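Local coordinates for protein putative RNase YutE (PDB 1YLM) that is probably the RNase toxin of a putative type VII toxin-antitoxin system, forms a homodimer and is probably neutralised by its cognate antitoxin YutD, at residues A[4-9]-A[135-140]; A[45-50]-A[94-99]; A[78-83]-A[127-132]; A[90-95]-A[113-118]. One frame throughout, in Å; residues are numbered along the deposited sequence.

Contact 1 (A[4-9]-A[135-140])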
# COMPACT_ATOMS: atom_id res chain seq x y z
N VAL A 4 -24.78 -8.00 7.43
CA VAL A 4 -23.91 -7.35 6.48
C VAL A 4 -23.32 -6.10 7.14
O VAL A 4 -24.05 -5.32 7.75
CB VAL A 4 -24.69 -6.99 5.17
CG1 VAL A 4 -23.77 -6.37 4.10
CG2 VAL A 4 -25.37 -8.25 4.60
N ASP A 5 -22.00 -5.92 7.03
CA ASP A 5 -21.35 -4.73 7.59
C ASP A 5 -21.60 -3.51 6.69
O ASP A 5 -20.72 -2.99 6.01
CB ASP A 5 -19.87 -4.96 7.87
CG ASP A 5 -19.27 -3.89 8.80
OD1 ASP A 5 -19.89 -2.81 9.02
OD2 ASP A 5 -18.17 -4.13 9.29
N ARG A 6 -22.85 -3.08 6.69
CA ARG A 6 -23.30 -2.12 5.70
C ARG A 6 -22.65 -0.76 5.89
O ARG A 6 -22.35 -0.07 4.90
CB ARG A 6 -24.83 -2.00 5.74
CG ARG A 6 -25.39 -1.22 4.54
CD ARG A 6 -26.94 -1.25 4.51
NE ARG A 6 -27.44 -0.62 3.29
CZ ARG A 6 -28.67 -0.76 2.81
NH1 ARG A 6 -29.57 -1.51 3.45
NH2 ARG A 6 -29.00 -0.14 1.68
N SER A 7 -22.46 -0.36 7.14
CA SER A 7 -21.72 0.88 7.48
C SER A 7 -20.31 0.90 6.86
O SER A 7 -19.93 1.87 6.21
CB SER A 7 -21.59 1.02 9.00
OG SER A 7 -22.86 1.19 9.57
N LYS A 8 -19.56 -0.17 7.07
CA LYS A 8 -18.21 -0.31 6.52
C LYS A 8 -18.24 -0.23 5.00
O LYS A 8 -17.43 0.50 4.40
CB LYS A 8 -17.59 -1.64 6.98
CG LYS A 8 -16.14 -1.84 6.54
CD LYS A 8 -15.55 -3.10 7.15
CE LYS A 8 -14.10 -3.29 6.75
NZ LYS A 8 -13.93 -3.70 5.33
N ILE A 9 -19.16 -0.96 4.37
CA ILE A 9 -19.22 -1.02 2.91
C ILE A 9 -19.54 0.38 2.39
O ILE A 9 -18.86 0.89 1.50
CB ILE A 9 -20.29 -2.05 2.40
CG1 ILE A 9 -19.88 -3.48 2.77
CG2 ILE A 9 -20.49 -1.91 0.86
CD1 ILE A 9 -21.01 -4.51 2.61
N THR A 135 -31.70 -3.96 -2.72
CA THR A 135 -32.57 -5.07 -3.12
C THR A 135 -32.67 -6.14 -2.03
O THR A 135 -33.76 -6.64 -1.75
CB THR A 135 -32.13 -5.69 -4.48
OG1 THR A 135 -32.17 -4.67 -5.48
CG2 THR A 135 -33.04 -6.83 -4.89
N GLU A 136 -31.54 -6.46 -1.40
CA GLU A 136 -31.51 -7.57 -0.45
C GLU A 136 -31.82 -7.17 0.99
O GLU A 136 -32.36 -7.98 1.74
CB GLU A 136 -30.18 -8.32 -0.53
CG GLU A 136 -29.93 -8.97 -1.88
CD GLU A 136 -30.98 -10.01 -2.23
OE1 GLU A 136 -31.45 -10.73 -1.32
OE2 GLU A 136 -31.36 -10.10 -3.41
N LEU A 137 -31.48 -5.94 1.37
CA LEU A 137 -31.62 -5.50 2.76
C LEU A 137 -32.61 -4.35 2.91
O LEU A 137 -32.99 -3.97 4.03
CB LEU A 137 -30.25 -5.06 3.32
CG LEU A 137 -29.07 -6.02 3.15
CD1 LEU A 137 -27.80 -5.36 3.64
CD2 LEU A 137 -29.30 -7.34 3.87
N GLY A 138 -33.03 -3.77 1.79
CA GLY A 138 -33.87 -2.58 1.83
C GLY A 138 -33.06 -1.30 1.98
O GLY A 138 -31.82 -1.31 1.91
N PRO A 139 -33.76 -0.18 2.19
CA PRO A 139 -33.14 1.15 2.12
C PRO A 139 -32.27 1.56 3.32
O PRO A 139 -31.52 2.54 3.22
CB PRO A 139 -34.35 2.10 1.98
CG PRO A 139 -35.54 1.31 2.48
CD PRO A 139 -35.20 -0.13 2.50
N VAL A 140 -32.37 0.85 4.43
CA VAL A 140 -31.86 1.39 5.70
C VAL A 140 -30.98 0.44 6.51
O VAL A 140 -29.94 0.85 7.06
CB VAL A 140 -33.05 1.95 6.58
CG1 VAL A 140 -32.57 2.39 7.92
CG2 VAL A 140 -33.75 3.10 5.85
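Arg6 reaches from the first turn of helix 6-23 to Gly138, the glycine that ends helix 119-137, so the contact joins both ends of the all-helical HepT-like chain. The first turn is N-capped by Asp5, whose OD1 accepts from Lys8 N. At the other end, Gly138 leaves helical geometry with positive phi (85°), a backbone conformation that glycine adopts readily. From CB, which points at the opposite segment, the Arg6 chain runs with CG anti to the backbone N (chi1 -169°) and stays extended to NE, passing Leu133 and Glu134 of helix 119-137. NE forms a salt bridge with Glu10, one turn further along its own helix. Beyond CZ, NH1 lies 3.6 Å from Leu137 CB, and it also donates to Ser141 O. Both terminal nitrogens converge on a single oxygen in the guanidinium plane. NH1 approaches from above the carbonyl plane, while NH2 lies within it. Beside this grip, Leu137 CD1 rests against Val4 CB at 3.8 Å, with Phe60 touching both side chains. The end-on fork measures 2.7 Å from Arg6 NH1 to Gly138 O and 3.1 Å from Arg6 NH2 to the same oxygen.

Contact 2 (A[45-50]-A[94-99])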
# COMPACT_ATOMS: atom_id res chain seq x y z
N LEU A 45 -8.18 2.24 -4.89
CA LEU A 45 -9.29 1.72 -5.70
C LEU A 45 -9.38 0.19 -5.57
O LEU A 45 -10.45 -0.37 -5.29
CB LEU A 45 -9.12 2.12 -7.18
CG LEU A 45 -9.21 3.61 -7.54
CD1 LEU A 45 -8.98 3.83 -9.04
CD2 LEU A 45 -10.55 4.21 -7.09
N ILE A 46 -8.23 -0.47 -5.73
CA ILE A 46 -8.13 -1.94 -5.62
C ILE A 46 -8.56 -2.44 -4.23
O ILE A 46 -9.39 -3.36 -4.12
CB ILE A 46 -6.68 -2.44 -5.95
CG1 ILE A 46 -6.36 -2.19 -7.44
CG2 ILE A 46 -6.55 -3.94 -5.60
CD1 ILE A 46 -4.87 -2.36 -7.83
N GLU A 47 -8.01 -1.84 -3.18
CA GLU A 47 -8.31 -2.25 -1.79
C GLU A 47 -9.79 -2.08 -1.45
O GLU A 47 -10.37 -2.95 -0.80
CB GLU A 47 -7.45 -1.49 -0.77
CG GLU A 47 -5.96 -1.86 -0.71
CD GLU A 47 -5.69 -3.36 -0.85
OE1 GLU A 47 -5.81 -4.14 0.13
OE2 GLU A 47 -5.34 -3.74 -1.96
N CYS A 48 -10.38 -0.96 -1.89
CA CYS A 48 -11.80 -0.71 -1.69
C CYS A 48 -12.65 -1.79 -2.37
O CYS A 48 -13.63 -2.26 -1.79
CB CYS A 48 -12.20 0.64 -2.27
SG CYS A 48 -11.69 2.10 -1.30
N ILE A 49 -12.27 -2.18 -3.59
CA ILE A 49 -13.02 -3.24 -4.29
C ILE A 49 -12.89 -4.57 -3.56
O ILE A 49 -13.89 -5.26 -3.33
CB ILE A 49 -12.57 -3.39 -5.75
CG1 ILE A 49 -12.94 -2.14 -6.56
CG2 ILE A 49 -13.17 -4.67 -6.37
CD1 ILE A 49 -12.18 -2.05 -7.91
N LEU A 50 -11.66 -4.93 -3.18
CA LEU A 50 -11.43 -6.22 -2.51
C LEU A 50 -12.11 -6.29 -1.15
O LEU A 50 -12.72 -7.31 -0.80
CB LEU A 50 -9.94 -6.48 -2.35
CG LEU A 50 -9.18 -6.68 -3.67
CD1 LEU A 50 -7.70 -6.87 -3.42
CD2 LEU A 50 -9.76 -7.84 -4.53
N ALA A 94 -5.14 -7.12 -10.83
CA ALA A 94 -3.88 -7.79 -11.15
C ALA A 94 -2.66 -6.89 -10.93
O ALA A 94 -1.54 -7.39 -10.79
CB ALA A 94 -3.92 -8.33 -12.58
N TYR A 95 -2.88 -5.57 -10.85
CA TYR A 95 -1.78 -4.63 -10.56
C TYR A 95 -1.40 -4.53 -9.07
O TYR A 95 -0.40 -3.91 -8.72
CB TYR A 95 -2.08 -3.23 -11.18
CG TYR A 95 -0.82 -2.52 -11.63
CD1 TYR A 95 -0.14 -2.92 -12.78
CD2 TYR A 95 -0.28 -1.46 -10.88
CE1 TYR A 95 1.02 -2.28 -13.20
CE2 TYR A 95 0.91 -0.82 -11.28
CZ TYR A 95 1.54 -1.23 -12.44
OH TYR A 95 2.71 -0.62 -12.88
N ARG A 96 -2.20 -5.14 -8.19
CA ARG A 96 -2.01 -5.01 -6.75
C ARG A 96 -0.61 -5.44 -6.31
O ARG A 96 0.02 -4.73 -5.55
CB ARG A 96 -3.05 -5.81 -5.97
CG ARG A 96 -3.07 -5.45 -4.48
CD ARG A 96 -4.00 -6.39 -3.70
NE ARG A 96 -4.07 -6.02 -2.28
CZ ARG A 96 -3.33 -6.56 -1.31
NH1 ARG A 96 -2.44 -7.52 -1.56
NH2 ARG A 96 -3.50 -6.12 -0.06
N LYS A 97 -0.14 -6.58 -6.79
CA LYS A 97 1.16 -7.09 -6.35
C LYS A 97 2.29 -6.11 -6.68
O LYS A 97 3.20 -5.91 -5.87
CB LYS A 97 1.46 -8.47 -6.96
CG LYS A 97 2.74 -9.13 -6.47
CD LYS A 97 2.98 -10.46 -7.20
CE LYS A 97 4.17 -11.24 -6.62
NZ LYS A 97 4.31 -12.61 -7.29
N THR A 98 2.22 -5.49 -7.85
CA THR A 98 3.20 -4.46 -8.23
C THR A 98 3.16 -3.27 -7.27
O THR A 98 4.20 -2.76 -6.84
CB THR A 98 2.99 -3.99 -9.68
OG1 THR A 98 3.14 -5.12 -10.56
CG2 THR A 98 4.02 -2.93 -10.05
N LEU A 99 1.95 -2.84 -6.92
CA LEU A 99 1.79 -1.67 -6.04
C LEU A 99 2.22 -1.92 -4.60
O LEU A 99 2.79 -1.03 -3.96
CB LEU A 99 0.36 -1.15 -6.09
CG LEU A 99 0.03 -0.38 -7.37
CD1 LEU A 99 -1.49 -0.24 -7.50
CD2 LEU A 99 0.70 1.00 -7.38
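Ile46 and Arg96 mark the closest backbone approach, CA to CA 6.9 Å, where the middle of helix 32-59 meets the first turn of helix 96-100. Ile46 lies against the root of Arg96: its CG2 is 4.0 Å from Arg96 CB, and its CD1 reaches Arg96 N at 3.9 Å. The same CD1 also meets Leu99 CD1, one turn further along. The Arg96 chain leaves this apolar bed with CG anti to the backbone N (chi1 -167°) and remains extended to NE. Leu50 CD1 packs on Arg96 CD at 3.7 Å, so the aliphatic part is supported by two residues of one helix ridge. Glu47 comes across it at about a right angle; its bend at chi2 (-40°) helps bring the carboxylate to the guanidinium. The salt bridge is side-on and two-pronged. Arg96 NE donates to Glu47 OE2 at 2.6 Å, on the syn side, and Arg96 NH2 donates to Glu47 OE1 at 3.0 Å, from above the carboxylate plane. The two flat groups are 42° apart, yet both oxygens stay near the guanidinium plane. Tyr68 adds a cation-pi contact. Arg96, by similarity the active-site residue, opens the RX(4)HXY motif, whose histidine position is occupied here by Gln101. With one nitrogen on each oxygen, the bridge restricts rotation of the Arg96 guanidinium while satisfying both carboxylate oxygens of buried Glu47; this is consistent with Glu47, on which Tyr103 of the second subunit packs, positioning the arginine that is the active-site residue by similarity.

Contact 3 (A[78-83]-A[127-132])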
# COMPACT_ATOMS: atom_id res chain seq x y z
N GLU A 78 -22.76 -14.39 -8.35
CA GLU A 78 -23.90 -13.95 -7.53
C GLU A 78 -24.67 -12.80 -8.17
O GLU A 78 -25.62 -12.26 -7.58
CB GLU A 78 -23.42 -13.57 -6.13
CG GLU A 78 -22.94 -14.73 -5.30
CD GLU A 78 -24.07 -15.61 -4.76
OE1 GLU A 78 -25.26 -15.21 -4.81
OE2 GLU A 78 -23.76 -16.72 -4.27
N LYS A 79 -24.26 -12.44 -9.39
CA LYS A 79 -24.90 -11.39 -10.18
C LYS A 79 -24.87 -10.01 -9.48
O LYS A 79 -25.81 -9.21 -9.62
CB LYS A 79 -26.33 -11.79 -10.56
CG LYS A 79 -26.43 -12.63 -11.84
CD LYS A 79 -25.99 -14.07 -11.64
CE LYS A 79 -26.14 -14.85 -12.95
NZ LYS A 79 -25.12 -15.94 -13.08
N VAL A 80 -23.81 -9.76 -8.71
CA VAL A 80 -23.57 -8.44 -8.16
C VAL A 80 -23.10 -7.49 -9.28
O VAL A 80 -23.59 -6.37 -9.37
CB VAL A 80 -22.55 -8.47 -6.99
CG1 VAL A 80 -22.39 -7.08 -6.40
CG2 VAL A 80 -22.99 -9.46 -5.91
N VAL A 81 -22.15 -7.95 -10.09
CA VAL A 81 -21.67 -7.19 -11.25
C VAL A 81 -21.82 -8.07 -12.51
O VAL A 81 -21.97 -9.29 -12.38
CB VAL A 81 -20.18 -6.74 -11.07
CG1 VAL A 81 -20.02 -5.83 -9.86
CG2 VAL A 81 -19.25 -7.96 -10.99
N THR A 82 -21.78 -7.47 -13.70
CA THR A 82 -21.79 -8.26 -14.94
C THR A 82 -20.47 -9.03 -15.12
O THR A 82 -19.45 -8.69 -14.51
CB THR A 82 -22.07 -7.40 -16.22
OG1 THR A 82 -20.95 -6.55 -16.49
CG2 THR A 82 -23.31 -6.54 -16.06
N GLU A 83 -20.50 -10.09 -15.94
CA GLU A 83 -19.30 -10.82 -16.31
C GLU A 83 -18.24 -9.88 -16.89
O GLU A 83 -17.07 -9.97 -16.51
CB GLU A 83 -19.60 -11.94 -17.32
CG GLU A 83 -18.42 -12.89 -17.54
CD GLU A 83 -18.77 -14.17 -18.29
OE1 GLU A 83 -19.97 -14.46 -18.51
OE2 GLU A 83 -17.82 -14.91 -18.65
N LYS A 127 -22.43 1.68 -7.68
CA LYS A 127 -23.83 1.54 -8.06
C LYS A 127 -24.31 0.09 -7.95
O LYS A 127 -25.38 -0.18 -7.39
CB LYS A 127 -24.06 2.06 -9.48
CG LYS A 127 -23.62 3.51 -9.72
CD LYS A 127 -23.87 3.95 -11.18
CE LYS A 127 -25.33 3.68 -11.60
NZ LYS A 127 -25.81 4.61 -12.70
N ARG A 128 -23.54 -0.85 -8.50
CA ARG A 128 -23.85 -2.28 -8.41
C ARG A 128 -23.98 -2.73 -6.96
O ARG A 128 -24.93 -3.43 -6.60
CB ARG A 128 -22.76 -3.13 -9.08
CG ARG A 128 -22.58 -2.86 -10.57
CD ARG A 128 -23.66 -3.46 -11.44
NE ARG A 128 -23.41 -3.05 -12.83
CZ ARG A 128 -23.92 -1.96 -13.41
NH1 ARG A 128 -24.75 -1.17 -12.74
NH2 ARG A 128 -23.61 -1.67 -14.67
N ILE A 129 -23.00 -2.35 -6.13
CA ILE A 129 -23.04 -2.73 -4.72
C ILE A 129 -24.28 -2.16 -4.01
O ILE A 129 -24.95 -2.88 -3.27
CB ILE A 129 -21.77 -2.30 -3.95
CG1 ILE A 129 -20.49 -2.92 -4.55
CG2 ILE A 129 -21.90 -2.69 -2.49
CD1 ILE A 129 -20.46 -4.48 -4.60
N ARG A 130 -24.54 -0.88 -4.21
CA ARG A 130 -25.68 -0.24 -3.57
C ARG A 130 -27.01 -0.84 -4.00
O ARG A 130 -27.87 -1.01 -3.15
CB ARG A 130 -25.69 1.26 -3.80
CG ARG A 130 -24.62 2.00 -3.06
CD ARG A 130 -24.69 3.46 -3.44
NE ARG A 130 -23.60 4.20 -2.86
CZ ARG A 130 -22.68 4.86 -3.56
NH1 ARG A 130 -22.75 4.94 -4.88
NH2 ARG A 130 -21.72 5.47 -2.90
N SER A 131 -27.18 -1.13 -5.29
CA SER A 131 -28.42 -1.77 -5.79
C SER A 131 -28.63 -3.12 -5.13
O SER A 131 -29.73 -3.45 -4.73
CB SER A 131 -28.41 -1.97 -7.32
OG SER A 131 -28.18 -0.75 -8.00
N TYR A 132 -27.56 -3.89 -5.03
CA TYR A 132 -27.62 -5.19 -4.38
C TYR A 132 -28.02 -5.06 -2.91
O TYR A 132 -28.91 -5.76 -2.45
CB TYR A 132 -26.28 -5.92 -4.51
CG TYR A 132 -26.38 -7.41 -4.27
CD1 TYR A 132 -26.61 -8.29 -5.33
CD2 TYR A 132 -26.26 -7.93 -2.98
CE1 TYR A 132 -26.70 -9.67 -5.10
CE2 TYR A 132 -26.34 -9.30 -2.74
CZ TYR A 132 -26.57 -10.16 -3.80
OH TYR A 132 -26.66 -11.51 -3.53
O HOH W 1 -26.91 -13.15 -5.61
O HOH W 2 -25.93 -5.24 -8.28
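Val80 sits over the ring of Tyr132 where the linker between helices 71-77 and 83-93 crosses helix 119-137. The linker is bounded by two helix-end motifs: a Schellman motif closes helix 71-77, with Lys79 at positive phi, and Thr82 is the N-cap of helix 83-93, its own N donating to Glu85. Between them Val80 straddles two helix residues. With CG1 anti to the backbone N, its methyls diverge: CG1 meets Ile129 CD1 at 3.7 Å, and CG2 lies over one face of the tyrosine, in a CH-pi contact 4.0 Å from the ring centroid and 21° off the normal. Tyr132 CG is anti to its own backbone N (chi1 -161°), which carries the ring out toward the linker; chi2 of 91° sets the ring plane, and the two side chains cross at about a right angle. Arg128 bends at chi2; its CB lies 3.4 Å from Val80 O and also touches Val81 CG1, while its guanidinium forms a salt bridge with Glu85. Val80 and Val81 also pack on Leu75 and Val76 respectively, both of helix 71-77. No direct hydrogen bond joins the segments, but water does: one molecule donates to both Val80 O and Arg128 O. A second, at the edge of the Tyr132 ring and in its plane, accepts from Tyr132 OH at 2.7 Å and donates to Glu78 OE1 at 2.8 Å.

Contact 4 (A[90-95]-A[113-118])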
# COMPACT_ATOMS: atom_id res chain seq x y z
N LYS A 90 -10.96 -7.25 -12.66
CA LYS A 90 -9.86 -8.18 -12.44
C LYS A 90 -8.53 -7.67 -13.03
O LYS A 90 -7.47 -7.90 -12.46
CB LYS A 90 -10.17 -9.56 -13.02
CG LYS A 90 -11.13 -10.42 -12.17
CD LYS A 90 -11.68 -11.59 -13.01
CE LYS A 90 -10.91 -12.85 -12.75
NZ LYS A 90 -11.48 -13.98 -13.55
N LYS A 91 -8.60 -7.01 -14.18
CA LYS A 91 -7.38 -6.52 -14.85
C LYS A 91 -6.69 -5.43 -14.04
O LYS A 91 -5.45 -5.38 -14.00
CB LYS A 91 -7.70 -6.03 -16.27
CG LYS A 91 -8.14 -7.16 -17.22
CD LYS A 91 -8.62 -6.60 -18.57
CE LYS A 91 -9.06 -7.75 -19.52
NZ LYS A 91 -8.08 -8.86 -19.57
N LEU A 92 -7.48 -4.58 -13.37
CA LEU A 92 -6.91 -3.59 -12.44
C LEU A 92 -6.36 -4.27 -11.20
O LEU A 92 -5.26 -3.95 -10.74
CB LEU A 92 -7.94 -2.53 -12.01
CG LEU A 92 -7.41 -1.52 -10.96
CD1 LEU A 92 -6.20 -0.70 -11.46
CD2 LEU A 92 -8.53 -0.59 -10.52
N ILE A 93 -7.14 -5.20 -10.64
CA ILE A 93 -6.74 -5.92 -9.44
C ILE A 93 -5.39 -6.64 -9.62
O ILE A 93 -4.59 -6.75 -8.68
CB ILE A 93 -7.86 -6.91 -9.00
CG1 ILE A 93 -9.07 -6.11 -8.47
CG2 ILE A 93 -7.34 -7.95 -7.99
CD1 ILE A 93 -10.39 -6.88 -8.41
N ALA A 94 -5.14 -7.12 -10.83
CA ALA A 94 -3.88 -7.79 -11.15
C ALA A 94 -2.66 -6.89 -10.93
O ALA A 94 -1.54 -7.39 -10.79
CB ALA A 94 -3.92 -8.33 -12.58
N TYR A 95 -2.88 -5.57 -10.85
CA TYR A 95 -1.78 -4.63 -10.56
C TYR A 95 -1.40 -4.53 -9.07
O TYR A 95 -0.40 -3.91 -8.72
CB TYR A 95 -2.08 -3.23 -11.18
CG TYR A 95 -0.82 -2.52 -11.63
CD1 TYR A 95 -0.14 -2.92 -12.78
CD2 TYR A 95 -0.28 -1.46 -10.88
CE1 TYR A 95 1.02 -2.28 -13.20
CE2 TYR A 95 0.91 -0.82 -11.28
CZ TYR A 95 1.54 -1.23 -12.44
OH TYR A 95 2.71 -0.62 -12.88
N ARG A 113 -3.09 4.11 -17.71
CA ARG A 113 -3.77 3.52 -18.86
C ARG A 113 -4.73 2.43 -18.42
O ARG A 113 -5.82 2.29 -18.97
CB ARG A 113 -2.77 2.99 -19.89
CG ARG A 113 -2.12 4.16 -20.66
CD ARG A 113 -1.18 3.69 -21.75
NE ARG A 113 0.01 3.01 -21.24
CZ ARG A 113 1.17 3.60 -20.95
NH1 ARG A 113 1.32 4.92 -21.09
NH2 ARG A 113 2.19 2.88 -20.52
N LEU A 114 -4.32 1.68 -17.40
CA LEU A 114 -5.15 0.63 -16.84
C LEU A 114 -6.46 1.15 -16.24
O LEU A 114 -7.56 0.67 -16.58
CB LEU A 114 -4.33 -0.16 -15.81
CG LEU A 114 -4.77 -1.54 -15.38
CD1 LEU A 114 -4.99 -2.44 -16.59
CD2 LEU A 114 -3.71 -2.10 -14.41
N ILE A 115 -6.34 2.16 -15.37
CA ILE A 115 -7.49 2.77 -14.74
C ILE A 115 -8.40 3.43 -15.79
O ILE A 115 -9.62 3.25 -15.75
CB ILE A 115 -7.05 3.80 -13.66
CG1 ILE A 115 -6.18 3.11 -12.59
CG2 ILE A 115 -8.26 4.48 -13.02
CD1 ILE A 115 -5.56 4.04 -11.55
N LYS A 116 -7.80 4.15 -16.73
CA LYS A 116 -8.57 4.83 -17.77
C LYS A 116 -9.37 3.83 -18.59
O LYS A 116 -10.57 4.04 -18.83
CB LYS A 116 -7.68 5.70 -18.68
CG LYS A 116 -8.45 6.87 -19.32
CD LYS A 116 -8.62 8.00 -18.30
CE LYS A 116 -9.69 9.01 -18.66
NZ LYS A 116 -9.75 10.09 -17.63
N ALA A 117 -8.73 2.73 -18.97
CA ALA A 117 -9.35 1.69 -19.79
C ALA A 117 -10.59 1.09 -19.13
O ALA A 117 -11.48 0.61 -19.81
CB ALA A 117 -8.34 0.61 -20.09
N HIS A 118 -10.61 1.07 -17.80
CA HIS A 118 -11.72 0.44 -17.06
C HIS A 118 -12.49 1.44 -16.22
O HIS A 118 -13.13 1.07 -15.24
CB HIS A 118 -11.18 -0.73 -16.22
CG HIS A 118 -10.35 -1.69 -17.02
ND1 HIS A 118 -10.83 -2.33 -18.15
CD2 HIS A 118 -9.06 -2.09 -16.89
CE1 HIS A 118 -9.88 -3.10 -18.66
NE2 HIS A 118 -8.80 -2.97 -17.92
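Leu114 packs against the last turn of helix 83-93 near Leu92, the pair whose CA atoms lie closest across the contact (6.3 Å). Its CG is anti to the backbone N (chi1 -161°), and from there CD2 packs against backbone and side chain together: Lys91 O at 3.7 Å, Leu92 CA at 4.0 Å and Tyr95 CB at 3.8 Å. The aromatic ring of Tyr95 then extends past Leu114, and its OH is bonded to Glu110 and to the backbone N of Asp107. Ile115, next in sequence, uses its stem: CG1 lies 4.0 Å from Leu92 CD1, a methyl that also touches Leu114 CD2, so Leu92 is wedged against two consecutive residues. One turn on, His118 is the first residue to depart from helix 108-117 and also the N-cap position of helix 119-137. Its imidazole crosses the Lys91 chain at about a right angle, with NE2 3.6 Å from Lys91 CB and CE1 3.7 Å from Lys91 CD. ND1 is hydrogen-bonded to Glu88, which fixes the ring from helix 83-93, and Ala117 CB sits over the centre of one face. All contacts between the two segments are van der Waals. The contact packs against helix 32-59, where Ile46 meets Leu92 and Leu45 meets Ile115; Leu122 of helix 119-137 touches both Leu92 and Ile115, and Phe23 of helix 6-23 reaches Ile115.

How the contacts relate
From the N terminus, segment 4-9 opens contact 1, which closes only at 135-140 and so encloses the other three. Helix 32-59 begins contact 2, and the linker 78-83 begins contact 3 before contact 2 has closed; these two therefore cross along the chain. Contact 4 starts at 90-95 and overlaps the end of contact 2 at Ala94 and Tyr95, then closes at 113-118, within the span of contact 3. Contacts 1 and 3 share helix 119-137 and touch through Ile9 and Ile129. Contacts 2 and 4, centres 9 Å apart, also meet where Leu50 packs on Ile93. Contacts 1 and 2 lie on opposite sides of the chain's centre, 24 Å apart between centres.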